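Local coordinates for histidine-containing phosphotransfer protein (Zea mays, PDB 1WN0) that probably relays phosphoryl groups between cytokinin sensor histidine kinases and response regulators in the multistep His-to-Asp phosphorelay, at residues 32-37 and 41-46. Residues are numbered along the deposited sequence; the frame is centred on the assembly and turned at random.
Sequences MLQEDG and GFVAEV
Val43 rests its CG2 methyl on the aliphatic base of Gln34, 3.5 Å from CB of Gln34, and this is the tight part of the contact. CG1 stands anti to the backbone N (chi1 176°), which turns CG2 to the facing chain. A compact, branched valine suits this buried place, where the CA atoms of Gln34 and Val43 come within 6.0 Å of each other. Glutamine suits the border: its methylenes pack on the valine, while the bend at chi2 (53°) brings the amide oxygen over to the first turn of the partner helix. Gln34 OE1 stays 4.0 Å from Ala44 N, and no hydrogen bond crosses between the segments. In contrast to buried Val43, Phe42 is exposed and Leu33 partly so; the leucine's branched apolar end suits the ring, which its CD2 meets obliquely, 4.0 Å from Phe42 CE2. Gly41 at the N-cap takes a positive phi (84°), a backbone shape glycine adopts easily. This is a helix-loop-helix junction, plain surface packing about 18 Å from the chain's centre (centre to centre), joining helix 25-34 to the start of helix 42-64. Val43 also reaches Leu30 and Gln31, while Gln34 touches Glu138 and Ala44 touches Leu135, both of helix 110-138.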
loop_
_atom_site.group_PDB
_atom_site.type_symbol
_atom_site.label_atom_id
_atom_site.label_comp_id
_atom_site.label_asym_id
_atom_site.label_seq_id
_atom_site.Cartn_x
_atom_site.Cartn_y
_atom_site.Cartn_z
ATOM N N MET A 32 -0.250 -17.419 6.296
ATOM C CA MET A 32 -0.388 -18.666 7.123
ATOM C C MET A 32 -1.906 -19.058 7.156
ATOM O O MET A 32 -2.273 -20.210 7.144
ATOM C CB MET A 32 0.240 -18.470 8.558
ATOM C CG MET A 32 1.337 -19.464 9.072
ATOM S SD MET A 32 2.632 -20.343 7.917
ATOM C CE MET A 32 3.524 -18.804 7.020
ATOM N N LEU A 33 -2.767 -18.043 7.134
ATOM C CA LEU A 33 -4.190 -18.230 7.063
ATOM C C LEU A 33 -4.613 -18.889 5.741
ATOM O O LEU A 33 -5.412 -19.768 5.781
ATOM C CB LEU A 33 -4.857 -16.866 7.236
ATOM C CG LEU A 33 -5.840 -16.465 8.342
ATOM C CD1 LEU A 33 -5.796 -17.419 9.661
ATOM C CD2 LEU A 33 -5.772 -14.887 8.599
ATOM N N GLN A 34 -4.088 -18.445 4.592
ATOM C CA GLN A 34 -4.474 -18.946 3.257
ATOM C C GLN A 34 -4.017 -20.394 3.099
ATOM O O GLN A 34 -4.742 -21.202 2.531
ATOM C CB GLN A 34 -3.929 -17.995 2.152
ATOM C CG GLN A 34 -4.247 -18.130 0.568
ATOM C CD GLN A 34 -5.777 -18.217 0.031
ATOM O OE1 GLN A 34 -6.611 -17.214 -0.042
ATOM N NE2 GLN A 34 -6.063 -19.409 -0.473
ATOM N N GLU A 35 -2.864 -20.728 3.697
ATOM C CA GLU A 35 -2.217 -22.058 3.566
ATOM C C GLU A 35 -2.947 -23.140 4.428
ATOM O O GLU A 35 -2.709 -24.332 4.277
ATOM C CB GLU A 35 -0.680 -21.984 3.905
ATOM C CG GLU A 35 0.205 -21.232 2.855
ATOM C CD GLU A 35 1.762 -21.414 2.953
ATOM O OE1 GLU A 35 2.492 -20.666 2.232
ATOM O OE2 GLU A 35 2.272 -22.302 3.712
ATOM N N ASP A 36 -3.851 -22.711 5.317
ATOM C CA ASP A 36 -4.671 -23.593 6.154
ATOM C C ASP A 36 -6.060 -23.666 5.452
ATOM O O ASP A 36 -6.628 -22.647 5.029
ATOM C CB ASP A 36 -4.592 -23.046 7.642
ATOM C CG ASP A 36 -5.972 -22.570 8.283
ATOM O OD1 ASP A 36 -6.514 -21.384 8.061
ATOM O OD2 ASP A 36 -6.510 -23.377 9.106
ATOM N N GLY A 37 -6.635 -24.851 5.279
ATOM C CA GLY A 37 -7.958 -24.893 4.657
ATOM C C GLY A 37 -8.924 -23.734 5.029
ATOM O O GLY A 37 -9.526 -23.143 4.155
ATOM N N GLY A 41 -11.005 -17.447 0.918
ATOM C CA GLY A 41 -11.213 -16.187 0.221
ATOM C C GLY A 41 -10.794 -14.961 1.050
ATOM O O GLY A 41 -10.915 -13.788 0.529
ATOM N N PHE A 42 -10.377 -15.195 2.316
ATOM C CA PHE A 42 -10.104 -14.124 3.246
ATOM C C PHE A 42 -8.886 -13.307 2.847
ATOM O O PHE A 42 -8.952 -12.052 2.671
ATOM C CB PHE A 42 -9.964 -14.587 4.710
ATOM C CG PHE A 42 -9.803 -13.425 5.719
ATOM C CD1 PHE A 42 -10.830 -12.584 5.961
ATOM C CD2 PHE A 42 -8.620 -13.225 6.381
ATOM C CE1 PHE A 42 -10.670 -11.593 6.869
ATOM C CE2 PHE A 42 -8.450 -12.267 7.301
ATOM C CZ PHE A 42 -9.484 -11.442 7.548
ATOM N N VAL A 43 -7.792 -14.010 2.772
ATOM C CA VAL A 43 -6.579 -13.437 2.283
ATOM C C VAL A 43 -6.759 -12.667 0.971
ATOM O O VAL A 43 -6.389 -11.488 0.916
ATOM C CB VAL A 43 -5.453 -14.469 2.140
ATOM C CG1 VAL A 43 -4.209 -13.834 1.525
ATOM C CG2 VAL A 43 -5.052 -14.896 3.455
ATOM N N ALA A 44 -7.385 -13.309 -0.025
ATOM C CA ALA A 44 -7.588 -12.720 -1.322
ATOM C C ALA A 44 -8.426 -11.454 -1.256
ATOM O O ALA A 44 -8.165 -10.523 -2.015
ATOM C CB ALA A 44 -8.221 -13.805 -2.396
ATOM N N GLU A 45 -9.482 -11.465 -0.432
ATOM C CA GLU A 45 -10.363 -10.321 -0.293
ATOM C C GLU A 45 -9.606 -9.109 0.364
ATOM O O GLU A 45 -9.740 -7.939 -0.059
ATOM C CB GLU A 45 -11.490 -10.707 0.599
ATOM C CG GLU A 45 -12.612 -9.742 0.528
ATOM C CD GLU A 45 -13.700 -10.037 1.504
ATOM O OE1 GLU A 45 -14.378 -8.993 1.766
ATOM O OE2 GLU A 45 -13.871 -11.236 1.983
ATOM N N VAL A 46 -8.810 -9.396 1.391
ATOM C CA VAL A 46 -8.070 -8.358 2.125
ATOM C C VAL A 46 -7.055 -7.732 1.173
ATOM O O VAL A 46 -6.876 -6.505 1.112
ATOM C CB VAL A 46 -7.348 -8.937 3.356
ATOM C CG1 VAL A 46 -6.369 -7.984 3.903
ATOM C CG2 VAL A 46 -8.341 -9.222 4.450
#